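Local coordinates for SusD-like protein BACOVA_02651 (Bacteroides ovatus, PDB 5E75) that binds polysaccharide at the cell surface and probably captures xyloglucan there before its transport into the periplasm for degradation, at residues V61-V65 with F484-I488; W181-L187 with Y214-V218; G223-M227 with L360-Y364; L460-K464 with E474-Y479. The contacts are given in a common frame with arbitrary orientation. Numbering follows the deposited sequence.

Contact 1 of 4, residues V61-V65 with F484-I488; sequences VTFQV and FTINI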
# COMPACT_ATOMS: atom_id res chain seq x y z
N VAL A 61 -13.91 -4.33 5.74
CA VAL A 61 -13.92 -5.53 4.92
C VAL A 61 -15.33 -5.82 4.39
O VAL A 61 -15.50 -6.30 3.27
CB VAL A 61 -13.42 -6.76 5.71
CG1 VAL A 61 -13.25 -7.96 4.77
CG2 VAL A 61 -12.11 -6.46 6.41
N THR A 62 -16.34 -5.56 5.21
CA THR A 62 -17.71 -5.93 4.86
C THR A 62 -18.53 -4.78 4.27
O THR A 62 -19.71 -4.93 3.98
CB THR A 62 -18.44 -6.52 6.08
OG1 THR A 62 -18.58 -5.50 7.08
CG2 THR A 62 -17.66 -7.68 6.65
N PHE A 63 -17.90 -3.63 4.08
CA PHE A 63 -18.54 -2.45 3.48
C PHE A 63 -19.68 -1.89 4.33
O PHE A 63 -20.78 -1.63 3.84
CB PHE A 63 -18.99 -2.72 2.03
CG PHE A 63 -17.84 -2.91 1.08
CD1 PHE A 63 -17.25 -1.82 0.46
CD2 PHE A 63 -17.34 -4.17 0.84
CE1 PHE A 63 -16.19 -1.99 -0.39
CE2 PHE A 63 -16.28 -4.36 -0.04
CZ PHE A 63 -15.69 -3.26 -0.65
N GLN A 64 -19.39 -1.70 5.61
CA GLN A 64 -20.35 -1.11 6.53
C GLN A 64 -19.75 0.04 7.34
O GLN A 64 -20.13 0.30 8.47
CB GLN A 64 -20.89 -2.20 7.46
CG GLN A 64 -21.61 -3.31 6.70
CD GLN A 64 -21.97 -4.47 7.59
OE1 GLN A 64 -21.21 -5.42 7.73
NE2 GLN A 64 -23.15 -4.40 8.21
N VAL A 65 -18.82 0.77 6.73
CA VAL A 65 -18.17 1.90 7.40
C VAL A 65 -19.12 3.09 7.54
O VAL A 65 -19.88 3.40 6.62
CB VAL A 65 -16.91 2.34 6.63
CG1 VAL A 65 -16.20 3.49 7.37
CG2 VAL A 65 -15.96 1.18 6.45
N PHE A 484 -23.74 -10.12 9.07
CA PHE A 484 -24.44 -9.62 7.91
C PHE A 484 -23.57 -9.68 6.67
O PHE A 484 -22.40 -9.29 6.71
CB PHE A 484 -24.88 -8.17 8.15
CG PHE A 484 -25.80 -8.02 9.32
CD1 PHE A 484 -27.09 -8.52 9.27
CD2 PHE A 484 -25.37 -7.40 10.48
CE1 PHE A 484 -27.94 -8.39 10.35
CE2 PHE A 484 -26.21 -7.27 11.57
CZ PHE A 484 -27.50 -7.76 11.50
N THR A 485 -24.14 -10.19 5.59
CA THR A 485 -23.53 -10.09 4.27
C THR A 485 -24.26 -9.01 3.48
O THR A 485 -25.45 -9.14 3.18
CB THR A 485 -23.56 -11.43 3.51
OG1 THR A 485 -22.77 -12.40 4.20
CG2 THR A 485 -23.02 -11.26 2.09
N ILE A 486 -23.54 -7.94 3.19
CA ILE A 486 -24.06 -6.83 2.41
C ILE A 486 -23.84 -7.13 0.94
O ILE A 486 -22.78 -7.64 0.57
CB ILE A 486 -23.32 -5.52 2.84
CG1 ILE A 486 -24.11 -4.84 3.96
CG2 ILE A 486 -23.12 -4.55 1.68
CD1 ILE A 486 -24.20 -5.66 5.21
N ASN A 487 -24.84 -6.85 0.10
CA ASN A 487 -24.65 -6.84 -1.35
C ASN A 487 -23.87 -5.57 -1.71
O ASN A 487 -24.36 -4.45 -1.56
CB ASN A 487 -25.99 -6.88 -2.09
CG ASN A 487 -25.85 -6.69 -3.57
OD1 ASN A 487 -25.08 -7.38 -4.22
ND2 ASN A 487 -26.60 -5.75 -4.12
N ILE A 488 -22.64 -5.76 -2.16
CA ILE A 488 -21.73 -4.64 -2.40
C ILE A 488 -22.10 -4.01 -3.73
O ILE A 488 -22.15 -4.70 -4.76
CB ILE A 488 -20.27 -5.11 -2.39
CG1 ILE A 488 -19.97 -5.81 -1.06
CG2 ILE A 488 -19.32 -3.94 -2.60
CD1 ILE A 488 -18.75 -6.71 -1.09

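Contact 2 of 4, residues W181-L187 with Y214-V218; sequences WAAKGIL and YASDV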
# COMPACT_ATOMS: atom_id res chain seq x y z
N TRP A 181 13.60 7.58 -10.67
CA TRP A 181 12.98 6.29 -10.98
C TRP A 181 11.71 6.08 -10.18
O TRP A 181 10.73 5.52 -10.70
CB TRP A 181 13.95 5.13 -10.73
CG TRP A 181 15.24 5.26 -11.47
CD1 TRP A 181 16.48 5.39 -10.92
CD2 TRP A 181 15.43 5.26 -12.89
NE1 TRP A 181 17.42 5.49 -11.90
CE2 TRP A 181 16.81 5.41 -13.12
CE3 TRP A 181 14.57 5.15 -13.99
CZ2 TRP A 181 17.35 5.46 -14.40
CZ3 TRP A 181 15.12 5.18 -15.27
CH2 TRP A 181 16.50 5.35 -15.45
N ALA A 182 11.71 6.49 -8.92
CA ALA A 182 10.51 6.40 -8.10
C ALA A 182 9.39 7.27 -8.68
O ALA A 182 8.25 6.84 -8.79
CB ALA A 182 10.81 6.83 -6.67
N ALA A 183 9.72 8.50 -9.07
CA ALA A 183 8.73 9.39 -9.66
C ALA A 183 8.17 8.82 -10.97
O ALA A 183 6.97 8.87 -11.20
CB ALA A 183 9.31 10.79 -9.89
N LYS A 184 9.03 8.27 -11.81
CA LYS A 184 8.58 7.68 -13.06
C LYS A 184 7.68 6.46 -12.79
O LYS A 184 6.68 6.26 -13.50
CB LYS A 184 9.77 7.25 -13.92
CG LYS A 184 10.59 8.39 -14.48
CD LYS A 184 11.80 7.90 -15.27
CE LYS A 184 12.54 9.09 -15.90
NZ LYS A 184 13.81 8.67 -16.57
N GLY A 185 8.02 5.66 -11.79
CA GLY A 185 7.22 4.49 -11.45
C GLY A 185 5.82 4.86 -10.97
O GLY A 185 4.83 4.24 -11.38
N ILE A 186 5.74 5.85 -10.08
CA ILE A 186 4.43 6.32 -9.63
C ILE A 186 3.64 6.91 -10.81
O ILE A 186 2.45 6.65 -10.96
CB ILE A 186 4.53 7.37 -8.49
CG1 ILE A 186 5.28 6.78 -7.28
CG2 ILE A 186 3.15 7.88 -8.07
CD1 ILE A 186 4.52 5.84 -6.44
N LEU A 187 4.31 7.69 -11.65
CA LEU A 187 3.63 8.29 -12.79
C LEU A 187 3.07 7.24 -13.76
O LEU A 187 1.95 7.39 -14.26
CB LEU A 187 4.58 9.28 -13.49
CG LEU A 187 4.01 10.10 -14.63
CD1 LEU A 187 2.76 10.87 -14.20
CD2 LEU A 187 5.08 11.08 -15.09
N TYR A 214 6.85 5.31 -19.27
CA TYR A 214 7.46 5.52 -17.97
C TYR A 214 7.86 4.20 -17.29
O TYR A 214 8.94 4.11 -16.72
CB TYR A 214 6.53 6.36 -17.07
CG TYR A 214 6.55 7.81 -17.46
CD1 TYR A 214 7.62 8.62 -17.14
CD2 TYR A 214 5.50 8.37 -18.18
CE1 TYR A 214 7.66 9.95 -17.52
CE2 TYR A 214 5.53 9.70 -18.58
CZ TYR A 214 6.61 10.48 -18.23
OH TYR A 214 6.62 11.81 -18.63
N ALA A 215 6.99 3.20 -17.34
CA ALA A 215 7.30 1.95 -16.68
C ALA A 215 8.47 1.23 -17.37
O ALA A 215 9.35 0.71 -16.72
CB ALA A 215 6.07 1.04 -16.61
N SER A 216 8.48 1.24 -18.71
CA SER A 216 9.55 0.55 -19.43
C SER A 216 10.90 1.20 -19.15
O SER A 216 11.90 0.52 -19.01
CB SER A 216 9.28 0.51 -20.94
OG SER A 216 9.28 1.79 -21.50
N ASP A 217 10.91 2.53 -19.03
CA ASP A 217 12.15 3.24 -18.72
C ASP A 217 12.72 2.73 -17.38
O ASP A 217 13.89 2.36 -17.27
CB ASP A 217 11.87 4.75 -18.71
CG ASP A 217 13.11 5.60 -18.60
OD1 ASP A 217 14.23 5.12 -18.90
OD2 ASP A 217 12.95 6.78 -18.23
N VAL A 218 11.87 2.66 -16.36
CA VAL A 218 12.31 2.14 -15.06
C VAL A 218 12.78 0.69 -15.16
O VAL A 218 13.86 0.33 -14.68
CB VAL A 218 11.19 2.26 -14.01
CG1 VAL A 218 11.64 1.68 -12.67
CG2 VAL A 218 10.77 3.72 -13.82

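Contact 3 of 4, residues G223-M227 with L360-Y364; sequences GLDLM and LADVY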
# COMPACT_ATOMS: atom_id res chain seq x y z
N GLY A 223 18.79 0.05 -13.89
CA GLY A 223 19.89 -0.72 -13.35
C GLY A 223 19.53 -1.39 -12.03
O GLY A 223 20.39 -1.99 -11.39
N LEU A 224 18.26 -1.28 -11.63
CA LEU A 224 17.78 -1.89 -10.40
C LEU A 224 17.20 -3.25 -10.71
O LEU A 224 16.71 -3.50 -11.81
CB LEU A 224 16.70 -0.99 -9.79
CG LEU A 224 17.11 0.44 -9.48
CD1 LEU A 224 15.90 1.27 -9.06
CD2 LEU A 224 18.18 0.46 -8.43
N ASP A 225 17.25 -4.14 -9.72
CA ASP A 225 16.66 -5.46 -9.88
C ASP A 225 15.83 -5.82 -8.66
O ASP A 225 15.96 -5.23 -7.60
CB ASP A 225 17.75 -6.51 -10.12
CG ASP A 225 17.24 -7.75 -10.88
OD1 ASP A 225 16.04 -7.83 -11.27
OD2 ASP A 225 18.08 -8.65 -11.10
N LEU A 226 14.98 -6.82 -8.83
CA LEU A 226 14.27 -7.41 -7.70
C LEU A 226 15.24 -8.10 -6.74
O LEU A 226 16.22 -8.71 -7.17
CB LEU A 226 13.27 -8.46 -8.18
CG LEU A 226 12.26 -8.00 -9.23
CD1 LEU A 226 11.36 -9.15 -9.55
CD2 LEU A 226 11.43 -6.83 -8.74
N MET A 227 14.99 -7.99 -5.44
CA MET A 227 15.74 -8.80 -4.48
C MET A 227 15.57 -10.29 -4.83
O MET A 227 14.48 -10.73 -5.22
CB MET A 227 15.30 -8.56 -3.04
CG MET A 227 15.60 -7.16 -2.51
SD MET A 227 15.61 -7.11 -0.70
CE MET A 227 17.27 -7.71 -0.35
N LEU A 360 9.94 -2.02 -6.87
CA LEU A 360 10.19 -2.27 -8.29
C LEU A 360 9.24 -3.32 -8.87
O LEU A 360 8.82 -3.19 -10.03
CB LEU A 360 11.66 -2.66 -8.49
CG LEU A 360 12.14 -2.83 -9.92
CD1 LEU A 360 12.12 -1.53 -10.69
CD2 LEU A 360 13.52 -3.45 -9.92
N ALA A 361 8.86 -4.33 -8.08
CA ALA A 361 7.95 -5.34 -8.62
C ALA A 361 6.61 -4.74 -9.04
O ALA A 361 5.97 -5.25 -9.95
CB ALA A 361 7.71 -6.42 -7.61
N ASP A 362 6.18 -3.68 -8.37
CA ASP A 362 4.96 -2.96 -8.75
C ASP A 362 5.11 -2.38 -10.16
O ASP A 362 4.19 -2.45 -10.98
CB ASP A 362 4.71 -1.86 -7.71
CG ASP A 362 3.30 -1.35 -7.68
OD1 ASP A 362 2.59 -1.40 -8.69
OD2 ASP A 362 2.90 -0.87 -6.59
N VAL A 363 6.27 -1.79 -10.43
CA VAL A 363 6.51 -1.21 -11.74
C VAL A 363 6.52 -2.32 -12.80
O VAL A 363 6.00 -2.12 -13.90
CB VAL A 363 7.79 -0.35 -11.78
CG1 VAL A 363 7.90 0.38 -13.10
CG2 VAL A 363 7.81 0.66 -10.65
N TYR A 364 7.09 -3.48 -12.46
CA TYR A 364 7.08 -4.62 -13.39
C TYR A 364 5.65 -5.01 -13.74
O TYR A 364 5.30 -5.20 -14.91
CB TYR A 364 7.80 -5.84 -12.79
CG TYR A 364 9.33 -5.80 -12.78
CD1 TYR A 364 10.02 -4.61 -12.98
CD2 TYR A 364 10.07 -6.96 -12.59
CE1 TYR A 364 11.41 -4.59 -12.98
CE2 TYR A 364 11.45 -6.93 -12.59
CZ TYR A 364 12.12 -5.76 -12.78
OH TYR A 364 13.49 -5.81 -12.80
O HOH W 1 14.52 -3.45 -13.49
O HOH W 2 14.88 -8.01 -13.79

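Contact 4 of 4, residues L460-K464 with E474-Y479; sequences LHFGK and EGPEYY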
# COMPACT_ATOMS: atom_id res chain seq x y z
N LEU A 460 -3.58 -26.19 1.58
CA LEU A 460 -4.38 -25.69 2.70
C LEU A 460 -5.79 -26.26 2.68
O LEU A 460 -6.40 -26.39 1.62
CB LEU A 460 -4.46 -24.17 2.64
CG LEU A 460 -3.16 -23.41 2.89
CD1 LEU A 460 -3.43 -21.93 2.67
CD2 LEU A 460 -2.61 -23.64 4.28
N HIS A 461 -6.30 -26.58 3.87
CA HIS A 461 -7.67 -27.05 4.04
C HIS A 461 -8.34 -26.20 5.11
O HIS A 461 -7.72 -25.86 6.12
CB HIS A 461 -7.70 -28.54 4.41
CG HIS A 461 -7.14 -29.42 3.34
ND1 HIS A 461 -7.93 -30.02 2.38
CD2 HIS A 461 -5.87 -29.77 3.05
CE1 HIS A 461 -7.17 -30.71 1.56
NE2 HIS A 461 -5.91 -30.58 1.93
N PHE A 462 -9.60 -25.85 4.86
CA PHE A 462 -10.33 -24.87 5.65
C PHE A 462 -11.54 -25.53 6.31
O PHE A 462 -12.31 -26.23 5.65
CB PHE A 462 -10.81 -23.70 4.77
CG PHE A 462 -9.71 -23.00 4.01
CD1 PHE A 462 -9.29 -23.47 2.78
CD2 PHE A 462 -9.08 -21.88 4.54
CE1 PHE A 462 -8.28 -22.84 2.09
CE2 PHE A 462 -8.07 -21.26 3.84
CZ PHE A 462 -7.66 -21.74 2.63
N GLY A 463 -11.70 -25.31 7.61
CA GLY A 463 -12.82 -25.86 8.34
C GLY A 463 -12.72 -25.58 9.83
O GLY A 463 -12.39 -24.49 10.26
N LYS A 464 -13.01 -26.60 10.64
CA LYS A 464 -12.98 -26.44 12.09
C LYS A 464 -12.69 -27.78 12.73
O LYS A 464 -12.66 -28.80 12.05
CB LYS A 464 -14.31 -25.89 12.61
CG LYS A 464 -15.46 -26.88 12.56
CD LYS A 464 -16.77 -26.22 12.96
CE LYS A 464 -16.94 -26.19 14.47
NZ LYS A 464 -18.12 -25.38 14.88
N GLU A 474 -14.06 -30.47 7.43
CA GLU A 474 -13.66 -29.63 6.30
C GLU A 474 -14.82 -29.03 5.51
O GLU A 474 -15.82 -29.69 5.24
CB GLU A 474 -12.76 -30.42 5.34
CG GLU A 474 -12.24 -29.58 4.17
CD GLU A 474 -11.10 -30.23 3.41
OE1 GLU A 474 -10.74 -31.38 3.71
OE2 GLU A 474 -10.57 -29.58 2.48
N GLY A 475 -14.68 -27.76 5.13
CA GLY A 475 -15.52 -27.18 4.10
C GLY A 475 -16.34 -25.99 4.55
O GLY A 475 -16.43 -25.73 5.75
N PRO A 476 -16.94 -25.26 3.59
CA PRO A 476 -17.68 -24.02 3.87
C PRO A 476 -18.82 -24.15 4.87
O PRO A 476 -19.16 -23.15 5.50
CB PRO A 476 -18.23 -23.63 2.49
CG PRO A 476 -17.30 -24.27 1.53
CD PRO A 476 -16.93 -25.57 2.16
N GLU A 477 -19.40 -25.33 5.03
CA GLU A 477 -20.48 -25.48 6.00
C GLU A 477 -19.96 -25.28 7.43
O GLU A 477 -20.74 -25.04 8.35
CB GLU A 477 -21.17 -26.84 5.84
CG GLU A 477 -20.27 -28.05 6.05
CD GLU A 477 -19.54 -28.51 4.79
OE1 GLU A 477 -19.28 -27.68 3.90
OE2 GLU A 477 -19.25 -29.72 4.69
N TYR A 478 -18.64 -25.36 7.60
CA TYR A 478 -18.03 -25.22 8.92
C TYR A 478 -17.38 -23.85 9.13
O TYR A 478 -16.81 -23.60 10.19
CB TYR A 478 -16.99 -26.31 9.13
CG TYR A 478 -17.59 -27.68 9.10
CD1 TYR A 478 -18.39 -28.12 10.15
CD2 TYR A 478 -17.38 -28.54 8.03
CE1 TYR A 478 -18.95 -29.38 10.13
CE2 TYR A 478 -17.94 -29.80 8.01
CZ TYR A 478 -18.73 -30.21 9.06
OH TYR A 478 -19.29 -31.47 9.04
N TYR A 479 -17.46 -22.97 8.14
CA TYR A 479 -16.97 -21.61 8.30
C TYR A 479 -17.88 -20.85 9.25
O TYR A 479 -19.06 -21.20 9.41
CB TYR A 479 -16.95 -20.84 6.97
CG TYR A 479 -16.08 -21.40 5.86
CD1 TYR A 479 -15.23 -22.48 6.06
CD2 TYR A 479 -16.13 -20.82 4.59
CE1 TYR A 479 -14.46 -22.97 5.02
CE2 TYR A 479 -15.37 -21.30 3.56
CZ TYR A 479 -14.54 -22.37 3.78
OH TYR A 479 -13.78 -22.84 2.73
O HOH W 3 -10.70 -26.81 2.38

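Contact 1 of 4, residues V61-V65 with F484-I488
This is a mainly apolar packing contact between the end of helix 58-62 with the turn after it, and a loop far away in the chain. Residues 484-488 are the extended part of that loop, which leads into helix 490-493. No hydrogen bond joins the two segments. The main pair is Phe63 and Ile488. Methyl CG2 of Ile488 sits 3.9 Å from the centroid of the Phe63 ring and 8° off its normal, a CH-pi contact over the ring face. Atom CD1 of Ile488 also comes within 3.5 Å of Phe63 CD2. Phe63 is the first residue to leave the helix, and its phi is positive (64°). The chain turns here, and the CA-to-CB bond of Phe63 points toward the loop. The contact thus joins the N-terminal and C-terminal sequence regions of this SusD-family protein, and helix 490-493 adds Ile493 to the same cluster. Ile486, two residues earlier, packs on Thr62 and Gln64. Its CB is 3.8 Å from Thr62 O, and its CD1 is 3.4 Å from Gln64 NE2. Within the turn, Thr62 OG1 donates a hydrogen bond of 2.7 Å to Gln64 OE1. On the same amide, Gln64 NE2 lies 4.1 Å from Phe484 CB. The Phe484 ring itself leads away from the turn.

Contact 2 of 4, residues W181-L187 with Y214-V218
Lys184 and Asp217 form the polar link between helix 180-195 and helix 205-221. Lys184 NZ donates to Asp217 OD2 at 2.7 Å, a hydrogen-bonded salt bridge. The other carboxylate oxygen, Asp217 OD1, accepts from Asn221 one turn further along its own helix, so both oxygens have partners. The backbone N atoms of Gly185, Ile186, Leu187 and Val218 donate to carbonyls four residues back. Gly185 N is 2.9 Å from Trp181 O, and Val218 N is 3.3 Å from Tyr214 O. Trp181 N and Ala182 N make weak bonds to Thr179 OG1. Ser216 OG hydrogen-bonds to Arg212 O and Gln213 O, and Val218 O to Ser222 OG. The segments run roughly antiparallel, at 144°, as in the helical hairpins of TPR-like folds, the clan to which the SusD family belongs. Their axes approach to 8.3 Å. Val218 CG2 lies 3.9 Å from Gly185 N, 3.7 Å from Lys184 CB and 3.6 Å from Trp181 O. Tyr214 packs at one end. Its ring face receives Leu187 CD2, 3.7 Å from the centroid, as a CH-pi contact, while Lys184 CG lies at the ring edge. At the other end, Trp181 CZ3 is 3.7 Å from Asp217 OD1.

Contact 3 of 4, residues G223-M227 with L360-Y364
Leu226, Leu360 and Tyr364 have the most surface buried here. Leu226 belongs to the loop that follows helix 205-221. Leu360 and Tyr364 are one turn apart on helix 360-372, joined by the bond from Tyr364 N to Leu360 O at 3.0 Å. The end of the Leu226 side chain lies over this turn. Its CD2 is 4.2 Å from the centroid of the Tyr364 ring and 26° off the normal, a CH-pi contact over the face. The same Leu226 CD2 reaches Leu360 CD2 at 4.1 Å and Ala361 CB at 3.9 Å. Leu360 CD2 also packs on the loop backbone, 3.5 Å from Asp225 C, and on Leu224 CB at 4.0 Å. In this largely helical SusD fold, the contact lays the loop between helix 205-221 and strand 244-248 across the first turn of helix 360-372. Val218 of helix 205-221 touches Leu360 as well. The Tyr364 hydroxyl meets the loop through two waters. It donates to water 1 (2.7 Å from Tyr364 OH), which donates to Leu224 O at 2.8 Å. Water 2 donates to both Tyr364 OH and Asp225 OD1, each at 2.8 Å. Asp225 OD1 has a stronger partner in Arg389 of helix 382-393, a salt bridge.

Contact 4 of 4, residues L460-K464 with E474-Y479
The contact belongs to a beta hairpin, strands 460-465 and 472-474, in a three-stranded antiparallel sheet where 472-474 is an outer strand. Gly463 and Glu474 form a non-hydrogen-bonded antiparallel pair, with their CA atoms 4.4 Å apart. A side chain on Gly463 would clash with Glu474 CA. Just past this pair, Gly475 N donates to Phe462 O at 2.9 Å, which carries the pairing into the turn. The sheet is an outlying beta element of a mainly helical SusD-family protein; the centre of the contact is about 30 Å from the centre of the chain. His461 and Glu474 form a His-carboxylate hydrogen bond across the strands: His461 ND1 donates to Glu474 OE2 at 2.7 Å. His461 NE2 has its own partner in Asp455. Water 3 is a second link, donating to Glu474 OE2 at 2.8 Å and accepting from Phe462 N at 2.9 Å. After Gly475 the chain makes a short 3-10 turn, with Tyr478 N bonded to Gly475 O at 2.9 Å. At the backbone angles of Gly475 (phi 120°, psi 169°) a CB would be jammed against the preceding carbonyl O. The turn brings two tyrosines back onto the strand. Tyr478 CD1 meets Lys464 CD at 3.8 Å. Tyr479 CE1 lies 3.7 Å from Phe462 CB, and both residues also touch Ile286 of helix 286-291.

How the contacts relate
From the N terminus, the chain first passes residues 61-65, whose partner comes only at 484-488. Contact 1 ties the end of helix 58-62 to the loop before helix 490-493. It closes a very long loop, and the other three contacts nest inside it, in series. Contact 2 closes a short loop between neighbouring helices. Contact 3 opens just after and closes a loop of 132 residues, ending on helix 360-372. Contact 4 closes a short loop within the small sheet. Contacts 2 and 3 touch, so they form continuous packing where helices 180-195, 205-221 and 360-372 meet. Contacts 1 and 2 lie on opposite sides of the chain's centre. Contact 4 lies on the side of contact 1.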